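Local coordinates for BluB-like flavoprotein (Clostridium difficile 630, PDB 3EO8) that binds flavin mononucleotide and, as a member of the nitroreductase family, probably works as an FMN-dependent oxidoreductase, at residues L103-T108 with G191-L196; N92-Y97 with L163-Y168; S114-L119 with E127-L132. All coordinates share one frame; numbering follows the deposited sequence.

Along the chain the segments come in the order 92-97, 103-108, 114-119, 127-132, 163-168 and 191-196, so interactions 1 and 2 interlock while interaction 3 closes within the chain that both span. Interaction 1 pairs two strands of the antiparallel sheet close to the centre of the chain. Interaction 2, about 11 Å away between centres, lies at the FMN and touches interaction 1 directly, because Leu163 ends the strand next to 191-196. Interaction 3 joins two short helices between strand 102-108 and helix 137-155, its centre about 29 Å from that of interaction 1 and about 32 Å from that of interaction 2. All three touch the second subunit, and the Ser114 end of interaction 3 comes close to a bound FMN.

Interaction 1. Residues L103-T108 with G191-L196; sequences LVLVFT and GAMLAL
Val106 O is the best-held polar atom, accepting two backbone N-H groups, both in its carbonyl plane. Gly191 N is 2.7 Å from Val106 O, and Ala192 N lies 3.2 Å from the same Val106 O. Two residues thus face one, the definition of a classic beta bulge. Thr108 CG2 rests 3.8 Å from Gly191 CA, while Thr108 OG1 is bonded to Asn45 O. Beyond the bulge the antiparallel pairing is regular. Val106 N reaches Ala192 O at 2.8 Å, and Val104 and Leu194 form a hydrogen-bonded pair with the N-H of each directed at the carbonyl of the other, the bond from Val104 N being almost straight (171°).

Side chains alternate between the two faces. On one, Val106 CG2, anti to its carbonyl carbon, crosses obliquely to Leu194 CD1 at 4.0 Å; helix 137-155 covers this face through Ile146 against Ala192 and Phe149 against Leu194. On the other, Leu105 and Met193, a selenomethionine, run side by side and point the same way, so that Leu105 CD2 comes within 3.6 Å of Met193 SE. Leu103 has CG anti to the backbone N (chi1 179°), which swings CD1 across to Met193 CB at 3.9 Å. Tyr97 packs on Leu103 and Met193 there, and Leu177 of helix 170-181 packs on Leu105. With strand 47-51 bonded to one edge of this pair and Leu163 to the other, the two segments are the inner strands of the helix-flanked antiparallel sheet of the nitroreductase fold.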
loop_
_atom_site.group_PDB
_atom_site.type_symbol
_atom_site.label_atom_id
_atom_site.label_comp_id
_atom_site.label_asym_id
_atom_site.label_seq_id
_atom_site.Cartn_x
_atom_site.Cartn_y
_atom_site.Cartn_z
ATOM N N LEU A 103 14.455 -4.895 14.227
ATOM C CA LEU A 103 14.240 -3.923 13.161
ATOM C C LEU A 103 14.124 -4.711 11.860
ATOM O O LEU A 103 15.011 -5.481 11.534
ATOM C CB LEU A 103 15.402 -2.947 13.026
ATOM C CG LEU A 103 15.280 -1.908 11.933
ATOM C CD1 LEU A 103 14.018 -1.061 12.176
ATOM C CD2 LEU A 103 16.556 -1.053 11.841
ATOM N N VAL A 104 13.046 -4.491 11.110
ATOM C CA VAL A 104 12.908 -5.116 9.807
ATOM C C VAL A 104 12.998 -4.024 8.749
ATOM O O VAL A 104 12.287 -3.036 8.813
ATOM C CB VAL A 104 11.593 -5.859 9.668
ATOM C CG1 VAL A 104 11.567 -6.602 8.337
ATOM C CG2 VAL A 104 11.374 -6.823 10.878
ATOM N N LEU A 105 13.890 -4.171 7.786
ATOM C CA LEU A 105 13.959 -3.247 6.691
ATOM C C LEU A 105 13.216 -3.893 5.564
ATOM O O LEU A 105 13.546 -5.032 5.163
ATOM C CB LEU A 105 15.401 -2.980 6.268
ATOM C CG LEU A 105 16.342 -2.486 7.359
ATOM C CD1 LEU A 105 17.714 -2.314 6.751
ATOM C CD2 LEU A 105 15.854 -1.231 7.985
ATOM N N VAL A 106 12.206 -3.195 5.068
ATOM C CA VAL A 106 11.395 -3.725 4.001
ATOM C C VAL A 106 11.843 -3.054 2.727
ATOM O O VAL A 106 11.592 -1.847 2.512
ATOM C CB VAL A 106 9.897 -3.511 4.225
ATOM C CG1 VAL A 106 9.178 -4.340 3.240
ATOM C CG2 VAL A 106 9.493 -3.955 5.663
ATOM N N PHE A 107 12.544 -3.835 1.905
ATOM C CA PHE A 107 12.998 -3.382 0.590
ATOM C C PHE A 107 11.905 -3.636 -0.438
ATOM O O PHE A 107 11.082 -4.523 -0.284
ATOM C CB PHE A 107 14.287 -4.094 0.156
ATOM C CG PHE A 107 15.533 -3.505 0.761
ATOM C CD1 PHE A 107 15.843 -3.718 2.098
ATOM C CD2 PHE A 107 16.376 -2.710 0.007
ATOM C CE1 PHE A 107 17.001 -3.176 2.663
ATOM C CE2 PHE A 107 17.507 -2.137 0.554
ATOM C CZ PHE A 107 17.837 -2.371 1.890
ATOM N N THR A 108 11.914 -2.843 -1.496
ATOM C CA THR A 108 10.898 -2.922 -2.526
ATOM C C THR A 108 11.562 -2.489 -3.848
ATOM O O THR A 108 12.742 -2.151 -3.878
ATOM C CB THR A 108 9.663 -2.057 -2.156
ATOM O OG1 THR A 108 8.587 -2.316 -3.068
ATOM C CG2 THR A 108 10.009 -0.545 -2.149
ATOM N N GLY A 191 11.892 0.561 1.314
ATOM C CA GLY A 191 10.528 1.080 1.236
ATOM C C GLY A 191 9.989 1.570 2.575
ATOM O O GLY A 191 9.341 2.616 2.664
ATOM N N ALA A 192 10.224 0.777 3.614
ATOM C CA ALA A 192 9.687 1.042 4.934
ATOM C C ALA A 192 10.549 0.281 5.948
ATOM O O ALA A 192 11.320 -0.601 5.543
ATOM C CB ALA A 192 8.220 0.604 5.019
HETATM N N MSE A 193 10.457 0.649 7.231
HETATM C CA MSE A 193 10.918 -0.204 8.315
HETATM C C MSE A 193 9.763 -0.565 9.214
HETATM O O MSE A 193 8.695 0.074 9.207
HETATM C CB MSE A 193 12.031 0.435 9.153
HETATM C CG MSE A 193 12.989 1.298 8.354
HETATM SE SE MSE A 193 14.585 1.855 9.282
HETATM C CE MSE A 193 13.877 3.087 10.572
ATOM N N LEU A 194 9.960 -1.653 9.950
ATOM C CA LEU A 194 9.051 -2.066 11.006
ATOM C C LEU A 194 9.836 -2.207 12.306
ATOM O O LEU A 194 10.888 -2.905 12.345
ATOM C CB LEU A 194 8.431 -3.394 10.671
ATOM C CG LEU A 194 7.436 -3.419 9.535
ATOM C CD1 LEU A 194 7.303 -4.848 8.947
ATOM C CD2 LEU A 194 6.132 -2.917 10.081
ATOM N N ALA A 195 9.349 -1.545 13.357
ATOM C CA ALA A 195 9.851 -1.785 14.718
ATOM C C ALA A 195 8.967 -2.879 15.304
ATOM O O ALA A 195 7.745 -2.718 15.359
ATOM C CB ALA A 195 9.772 -0.504 15.600
ATOM N N LEU A 196 9.585 -3.971 15.753
ATOM C CA LEU A 196 8.867 -5.189 16.091
ATOM C C LEU A 196 9.281 -5.738 17.443
ATOM O O LEU A 196 10.464 -5.912 17.716
ATOM C CB LEU A 196 9.137 -6.257 15.012
ATOM C CG LEU A 196 8.496 -7.643 15.151
ATOM C CD1 LEU A 196 6.930 -7.581 15.098
ATOM C CD2 LEU A 196 9.091 -8.608 14.058
#

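Interaction 2. Residues N92-Y97 with L163-Y168. With FMN (flavin mononucleotide), chain G.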
loop_
_atom_site.group_PDB
_atom_site.type_symbol
_atom_site.label_atom_id
_atom_site.label_comp_id
_atom_site.label_asym_id
_atom_site.label_seq_id
_atom_site.Cartn_x
_atom_site.Cartn_y
_atom_site.Cartn_z
ATOM N N ASN A 92 10.519 11.159 18.374
ATOM C CA ASN A 92 9.281 10.498 18.780
ATOM C C ASN A 92 8.714 9.526 17.754
ATOM O O ASN A 92 8.123 8.492 18.115
ATOM C CB ASN A 92 8.280 11.568 19.175
ATOM C CG ASN A 92 8.659 12.237 20.500
ATOM O OD1 ASN A 92 9.365 11.651 21.325
ATOM N ND2 ASN A 92 8.192 13.464 20.698
ATOM N N PHE A 93 8.917 9.860 16.483
ATOM C CA PHE A 93 8.357 9.107 15.349
ATOM C C PHE A 93 9.386 8.440 14.427
ATOM O O PHE A 93 9.030 7.846 13.403
ATOM C CB PHE A 93 7.399 10.010 14.552
ATOM C CG PHE A 93 6.229 10.468 15.377
ATOM C CD1 PHE A 93 5.188 9.593 15.642
ATOM C CD2 PHE A 93 6.215 11.738 15.967
ATOM C CE1 PHE A 93 4.114 9.996 16.453
ATOM C CE2 PHE A 93 5.156 12.147 16.771
ATOM C CZ PHE A 93 4.111 11.269 17.017
ATOM N N THR A 94 10.657 8.475 14.774
ATOM C CA THR A 94 11.614 7.697 13.981
ATOM C C THR A 94 12.569 6.893 14.897
ATOM O O THR A 94 12.593 5.661 14.859
ATOM C CB THR A 94 12.445 8.561 12.988
ATOM O OG1 THR A 94 11.604 9.515 12.308
ATOM C CG2 THR A 94 13.132 7.652 11.956
ATOM N N LEU A 95 13.332 7.574 15.746
ATOM C CA LEU A 95 14.420 6.897 16.420
ATOM C C LEU A 95 13.939 6.019 17.589
ATOM O O LEU A 95 14.754 5.349 18.210
ATOM C CB LEU A 95 15.488 7.877 16.880
ATOM C CG LEU A 95 16.267 8.627 15.793
ATOM C CD1 LEU A 95 17.192 9.698 16.464
ATOM C CD2 LEU A 95 17.050 7.642 14.958
ATOM N N PHE A 96 12.633 6.026 17.874
ATOM C CA PHE A 96 12.054 5.138 18.890
ATOM C C PHE A 96 12.187 3.663 18.549
ATOM O O PHE A 96 12.051 2.821 19.431
ATOM C CB PHE A 96 10.559 5.431 19.107
ATOM C CG PHE A 96 9.713 4.939 18.000
ATOM C CD1 PHE A 96 9.275 3.626 17.987
ATOM C CD2 PHE A 96 9.437 5.749 16.919
ATOM C CE1 PHE A 96 8.538 3.135 16.958
ATOM C CE2 PHE A 96 8.694 5.269 15.869
ATOM C CZ PHE A 96 8.257 3.956 15.874
ATOM N N TYR A 97 12.443 3.327 17.289
ATOM C CA TYR A 97 12.592 1.918 16.905
ATOM C C TYR A 97 13.679 1.200 17.705
ATOM O O TYR A 97 13.641 -0.025 17.839
ATOM C CB TYR A 97 12.856 1.747 15.399
ATOM C CG TYR A 97 14.279 2.038 14.937
ATOM C CD1 TYR A 97 15.293 1.108 15.074
ATOM C CD2 TYR A 97 14.584 3.229 14.336
ATOM C CE1 TYR A 97 16.602 1.370 14.652
ATOM C CE2 TYR A 97 15.867 3.516 13.901
ATOM C CZ TYR A 97 16.882 2.587 14.065
ATOM O OH TYR A 97 18.186 2.879 13.659
ATOM N N LEU A 163 7.280 2.321 9.626
ATOM C CA LEU A 163 7.985 3.590 9.467
ATOM C C LEU A 163 8.362 3.886 8.047
ATOM O O LEU A 163 8.965 3.068 7.363
ATOM C CB LEU A 163 9.258 3.604 10.296
ATOM C CG LEU A 163 9.109 3.490 11.831
ATOM C CD1 LEU A 163 9.032 2.056 12.354
ATOM C CD2 LEU A 163 10.260 4.264 12.524
ATOM N N THR A 164 8.069 5.099 7.615
ATOM C CA THR A 164 8.661 5.619 6.380
ATOM C C THR A 164 9.347 6.953 6.631
ATOM O O THR A 164 9.943 7.529 5.708
ATOM C CB THR A 164 7.633 5.735 5.231
ATOM O OG1 THR A 164 6.521 6.535 5.628
ATOM C CG2 THR A 164 7.182 4.338 4.768
ATOM N N SER A 165 9.310 7.459 7.860
ATOM C CA SER A 165 9.825 8.807 8.140
ATOM C C SER A 165 11.351 8.883 8.016
ATOM O O SER A 165 11.899 9.951 7.926
ATOM C CB SER A 165 9.397 9.318 9.520
ATOM O OG SER A 165 9.851 8.484 10.553
ATOM N N GLN A 166 12.027 7.744 8.020
ATOM C CA GLN A 166 13.475 7.730 7.834
ATOM C C GLN A 166 13.935 7.960 6.394
ATOM O O GLN A 166 15.138 8.063 6.157
ATOM C CB GLN A 166 14.036 6.380 8.309
ATOM C CG GLN A 166 13.745 5.193 7.401
ATOM C CD GLN A 166 12.303 4.708 7.449
ATOM O OE1 GLN A 166 11.588 4.946 8.427
ATOM N NE2 GLN A 166 11.866 3.988 6.395
ATOM N N ASN A 167 13.019 7.978 5.434
ATOM C CA ASN A 167 13.408 7.743 4.039
ATOM C C ASN A 167 14.138 8.893 3.355
ATOM O O ASN A 167 14.731 8.668 2.307
ATOM C CB ASN A 167 12.225 7.268 3.173
ATOM C CG ASN A 167 11.823 5.810 3.451
ATOM O OD1 ASN A 167 12.592 5.014 3.970
ATOM N ND2 ASN A 167 10.602 5.478 3.097
ATOM N N TYR A 168 14.174 10.078 3.951
ATOM C CA TYR A 168 15.107 11.117 3.487
ATOM C C TYR A 168 16.576 10.632 3.631
ATOM O O TYR A 168 17.476 11.213 3.008
ATOM C CB TYR A 168 14.912 12.497 4.172
ATOM C CG TYR A 168 14.978 12.477 5.681
ATOM C CD1 TYR A 168 16.190 12.344 6.348
ATOM C CD2 TYR A 168 13.822 12.562 6.449
ATOM C CE1 TYR A 168 16.250 12.291 7.717
ATOM C CE2 TYR A 168 13.880 12.535 7.818
ATOM C CZ TYR A 168 15.087 12.373 8.456
ATOM O OH TYR A 168 15.146 12.331 9.839
HETATM N N1 FMN G . 4.532 6.043 12.687
HETATM C C2 FMN G . 5.699 6.569 13.189
HETATM O O2 FMN G . 5.851 6.805 14.395
HETATM N N3 FMN G . 6.741 6.831 12.342
HETATM C C4 FMN G . 6.658 6.646 10.994
HETATM O O4 FMN G . 7.653 6.888 10.274
HETATM C C4A FMN G . 5.483 6.114 10.477
HETATM N N5 FMN G . 5.374 5.874 9.121
HETATM C C5A FMN G . 4.227 5.310 8.605
HETATM C C6 FMN G . 4.174 5.054 7.247
HETATM C C7 FMN G . 3.037 4.477 6.709
HETATM C C7M FMN G . 3.173 3.863 5.354
HETATM C C8 FMN G . 1.969 4.135 7.547
HETATM C C8M FMN G . 0.927 3.168 7.057
HETATM C C9 FMN G . 2.040 4.390 8.907
HETATM C C9A FMN G . 3.172 4.973 9.455
HETATM N N10 FMN G . 3.264 5.274 10.814
HETATM C C10 FMN G . 4.436 5.789 11.330
HETATM C "C1'" FMN G . 2.123 5.025 11.764
HETATM C "C2'" FMN G . 1.044 6.105 11.704
HETATM O "O2'" FMN G . 1.486 7.282 12.369
HETATM C "C3'" FMN G . -0.212 5.574 12.382
HETATM O "O3'" FMN G . -0.674 4.442 11.654
HETATM C "C4'" FMN G . -1.344 6.582 12.552
HETATM O "O4'" FMN G . -0.949 7.669 13.371
HETATM C "C5'" FMN G . -2.546 5.870 13.186
HETATM O "O5'" FMN G . -2.177 5.400 14.469
HETATM P P FMN G . -2.461 3.849 14.844
HETATM O O1P FMN G . -2.007 3.595 16.251
HETATM O O2P FMN G . -1.634 3.046 13.853
HETATM O O3P FMN G . -3.925 3.476 14.656
HETATM O O HOH W 1 12.779 11.048 10.437
#
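Leu163, at the end of its strand, lays its side chain against one face of the flavin near C4 and bridges the ring system to the turn after helix 80-93. Its CB lies 3.7 Å from FMN O4, and CG stays near the same carbonyl, held anti to the backbone carbonyl carbon (chi1 -63°). From there the branches diverge: CD1 approaches Phe96 CZ, while CD2 lies 3.6 Å from Thr94 O and 3.8 Å from Phe96 CE2. Leucine and phenylalanine meet tip to tip, the methyl obliquely to the ring.

The two segments together hold the pyrimidine ring and N5 of the isoalloxazine. Where helix 80-93 ends, Phe93 O accepts FMN N3-H at 2.7 Å in a practically straight bond (177°). The Phe93 ring turns its edge to FMN O2, which lies close to the ring plane beside CD1. Across from it a type I turn, Thr164 to Asn167, presents its first amides to the flavin, with Thr164 N 3.2 Å from FMN N5 and Ser165 N 3.0 Å from FMN O4. Such N-H groups at N5 and O4 are a familiar feature of the FMN site in nitroreductase-type flavoproteins and would tend to polarise the ring toward accepting electrons. Ser165 OG, in the crowded position between its backbone N and carbonyl carbon (chi1 60°), is 2.7 Å from FMN O4 and equally 2.7 Å from Thr94 OG1. A water continues this polar chain, binding Thr94 OG1 and Tyr168 OH and donating to Ser165 O. Nearby, Gln166 doubles back at chi2 so that NE2 bonds to Leu163 O from above the carbonyl plane. Pro137 of the second subunit packs on Thr164, and Ser39 N of that subunit is also hydrogen-bonded to this FMN.

Interaction 3. Residues S114-L119 with E127-L132; sequences SGYYEL and ETIDKL
Tyr116 holds CG anti to the backbone N (chi1 -176°), and this extended conformation brings one side of the ring, CD2 and CE2, to Ile129. The branch that touches is Ile129 CG2, itself anti to its backbone N; it lies 3.5 Å from Tyr116 CD2 and 3.7 Å from Tyr116 CE2, an oblique crossing of methyl and ring. The other flank, Tyr116 CD1, sits over the centre of the Tyr117 ring, 3.5 Å above the plane of that Tyr117 ring.

Ile129 divides its two arms between two partners. Its CG1, anti to the carbonyl carbon (chi1 -59°), runs along Leu119, where CG1 and Leu119 CB are 3.7 Å apart. Leu119 uses the same kind of first torsion, and its CD1 reaches both Thr128 CG2 and Leu132 CD1, each of these methyls being 4.2 Å from Leu119 CD1. The arrangement is a compact helical hairpin: helices 116-121 and 126-133 follow each other closely in the chain and face one another through apolar side chains, with no hydrogen bond between the two segments.

Leu132, again with CG anti to the carbonyl carbon (chi1 -56°), directs CD1 at the start of the first helix, 3.5 Å from Tyr116 N. That start is shaped by Gly115 at the N-cap, whose N donates to Glu118 OE1 at 2.8 Å; the carboxylate is folded back over the helix end and is met from above its plane. Tyr168 of the second subunit packs against Leu132, and Phe89 and Phe86 of that subunit lie against Ser114 and Glu118.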
loop_
_atom_site.group_PDB
_atom_site.type_symbol
_atom_site.label_atom_id
_atom_site.label_comp_id
_atom_site.label_asym_id
_atom_site.label_seq_id
_atom_site.Cartn_x
_atom_site.Cartn_y
_atom_site.Cartn_z
ATOM N N SER A 114 -0.105 -0.981 -15.406
ATOM C CA SER A 114 -0.790 -1.031 -16.688
ATOM C C SER A 114 -0.953 0.361 -17.213
ATOM O O SER A 114 -1.215 1.283 -16.451
ATOM C CB SER A 114 -2.162 -1.673 -16.520
ATOM O OG SER A 114 -2.026 -2.831 -15.704
ATOM N N GLY A 115 -0.791 0.523 -18.521
ATOM C CA GLY A 115 -0.802 1.816 -19.146
ATOM C C GLY A 115 0.604 2.302 -19.436
ATOM O O GLY A 115 0.830 3.020 -20.391
ATOM N N TYR A 116 1.567 1.901 -18.618
ATOM C CA TYR A 116 2.920 2.437 -18.740
ATOM C C TYR A 116 3.583 2.102 -20.062
ATOM O O TYR A 116 3.990 2.993 -20.831
ATOM C CB TYR A 116 3.792 1.927 -17.582
ATOM C CG TYR A 116 5.183 2.502 -17.584
ATOM C CD1 TYR A 116 6.207 1.882 -18.293
ATOM C CD2 TYR A 116 5.484 3.669 -16.911
ATOM C CE1 TYR A 116 7.479 2.403 -18.327
ATOM C CE2 TYR A 116 6.786 4.195 -16.929
ATOM C CZ TYR A 116 7.764 3.541 -17.644
ATOM O OH TYR A 116 9.053 4.012 -17.694
ATOM N N TYR A 117 3.722 0.819 -20.342
ATOM C CA TYR A 117 4.391 0.437 -21.582
ATOM C C TYR A 117 3.562 0.771 -22.833
ATOM O O TYR A 117 4.094 1.074 -23.890
ATOM C CB TYR A 117 4.794 -1.033 -21.517
ATOM C CG TYR A 117 5.843 -1.265 -20.445
ATOM C CD1 TYR A 117 7.134 -0.780 -20.595
ATOM C CD2 TYR A 117 5.538 -1.963 -19.280
ATOM C CE1 TYR A 117 8.103 -0.986 -19.601
ATOM C CE2 TYR A 117 6.496 -2.164 -18.282
ATOM C CZ TYR A 117 7.767 -1.669 -18.457
ATOM O OH TYR A 117 8.718 -1.887 -17.479
ATOM N N GLU A 118 2.248 0.708 -22.692
ATOM C CA GLU A 118 1.335 1.070 -23.766
ATOM C C GLU A 118 1.489 2.551 -24.127
ATOM O O GLU A 118 1.598 2.896 -25.293
ATOM C CB GLU A 118 -0.089 0.734 -23.349
ATOM C CG GLU A 118 -0.331 -0.788 -23.138
ATOM C CD GLU A 118 -0.022 -1.329 -21.744
ATOM O OE1 GLU A 118 0.395 -0.571 -20.853
ATOM O OE2 GLU A 118 -0.247 -2.553 -21.532
ATOM N N LEU A 119 1.536 3.426 -23.120
ATOM C CA LEU A 119 1.703 4.848 -23.357
ATOM C C LEU A 119 3.096 5.196 -23.861
ATOM O O LEU A 119 3.227 6.037 -24.741
ATOM C CB LEU A 119 1.359 5.649 -22.104
ATOM C CG LEU A 119 -0.134 5.710 -21.776
ATOM C CD1 LEU A 119 -0.330 6.318 -20.408
ATOM C CD2 LEU A 119 -0.886 6.501 -22.832
ATOM N N GLU A 127 4.234 13.664 -18.755
ATOM C CA GLU A 127 3.256 14.146 -17.766
ATOM C C GLU A 127 2.005 13.248 -17.694
ATOM O O GLU A 127 1.424 13.089 -16.632
ATOM C CB GLU A 127 2.818 15.586 -18.048
ATOM C CG GLU A 127 3.951 16.534 -18.429
ATOM C CD GLU A 127 4.196 16.571 -19.935
ATOM O OE1 GLU A 127 3.457 17.310 -20.649
ATOM O OE2 GLU A 127 5.133 15.874 -20.391
ATOM N N THR A 128 1.610 12.653 -18.820
ATOM C CA THR A 128 0.510 11.687 -18.839
ATOM C C THR A 128 0.895 10.377 -18.152
ATOM O O THR A 128 0.155 9.843 -17.311
ATOM C CB THR A 128 0.035 11.436 -20.291
ATOM O OG1 THR A 128 -0.386 12.678 -20.849
ATOM C CG2 THR A 128 -1.117 10.473 -20.340
ATOM N N ILE A 129 2.078 9.869 -18.479
ATOM C CA ILE A 129 2.524 8.614 -17.885
ATOM C C ILE A 129 2.718 8.774 -16.363
ATOM O O ILE A 129 2.414 7.860 -15.557
ATOM C CB ILE A 129 3.813 8.089 -18.559
ATOM C CG1 ILE A 129 3.574 7.859 -20.064
ATOM C CG2 ILE A 129 4.247 6.770 -17.903
ATOM C CD1 ILE A 129 4.843 7.545 -20.852
ATOM N N ASP A 130 3.215 9.936 -15.954
ATOM C CA ASP A 130 3.428 10.209 -14.530
ATOM C C ASP A 130 2.153 10.043 -13.702
ATOM O O ASP A 130 2.214 9.652 -12.527
ATOM C CB ASP A 130 3.955 11.624 -14.316
ATOM C CG ASP A 130 5.414 11.769 -14.684
ATOM O OD1 ASP A 130 6.126 10.742 -14.836
ATOM O OD2 ASP A 130 5.838 12.943 -14.843
ATOM N N LYS A 131 1.006 10.340 -14.312
ATOM C CA LYS A 131 -0.280 10.236 -13.613
ATOM C C LYS A 131 -0.588 8.828 -13.121
ATOM O O LYS A 131 -1.271 8.673 -12.108
ATOM C CB LYS A 131 -1.417 10.728 -14.490
ATOM C CG LYS A 131 -1.259 12.220 -14.866
ATOM C CD LYS A 131 -2.393 12.750 -15.711
ATOM C CE LYS A 131 -2.144 14.213 -16.065
ATOM N NZ LYS A 131 -3.197 14.734 -16.997
ATOM N N LEU A 132 -0.070 7.794 -13.791
ATOM C CA LEU A 132 -0.251 6.422 -13.277
ATOM C C LEU A 132 0.371 6.258 -11.897
ATOM O O LEU A 132 -0.092 5.442 -11.088
ATOM C CB LEU A 132 0.321 5.372 -14.255
ATOM C CG LEU A 132 -0.255 5.440 -15.690
ATOM C CD1 LEU A 132 0.549 4.602 -16.676
ATOM C CD2 LEU A 132 -1.747 5.042 -15.659
#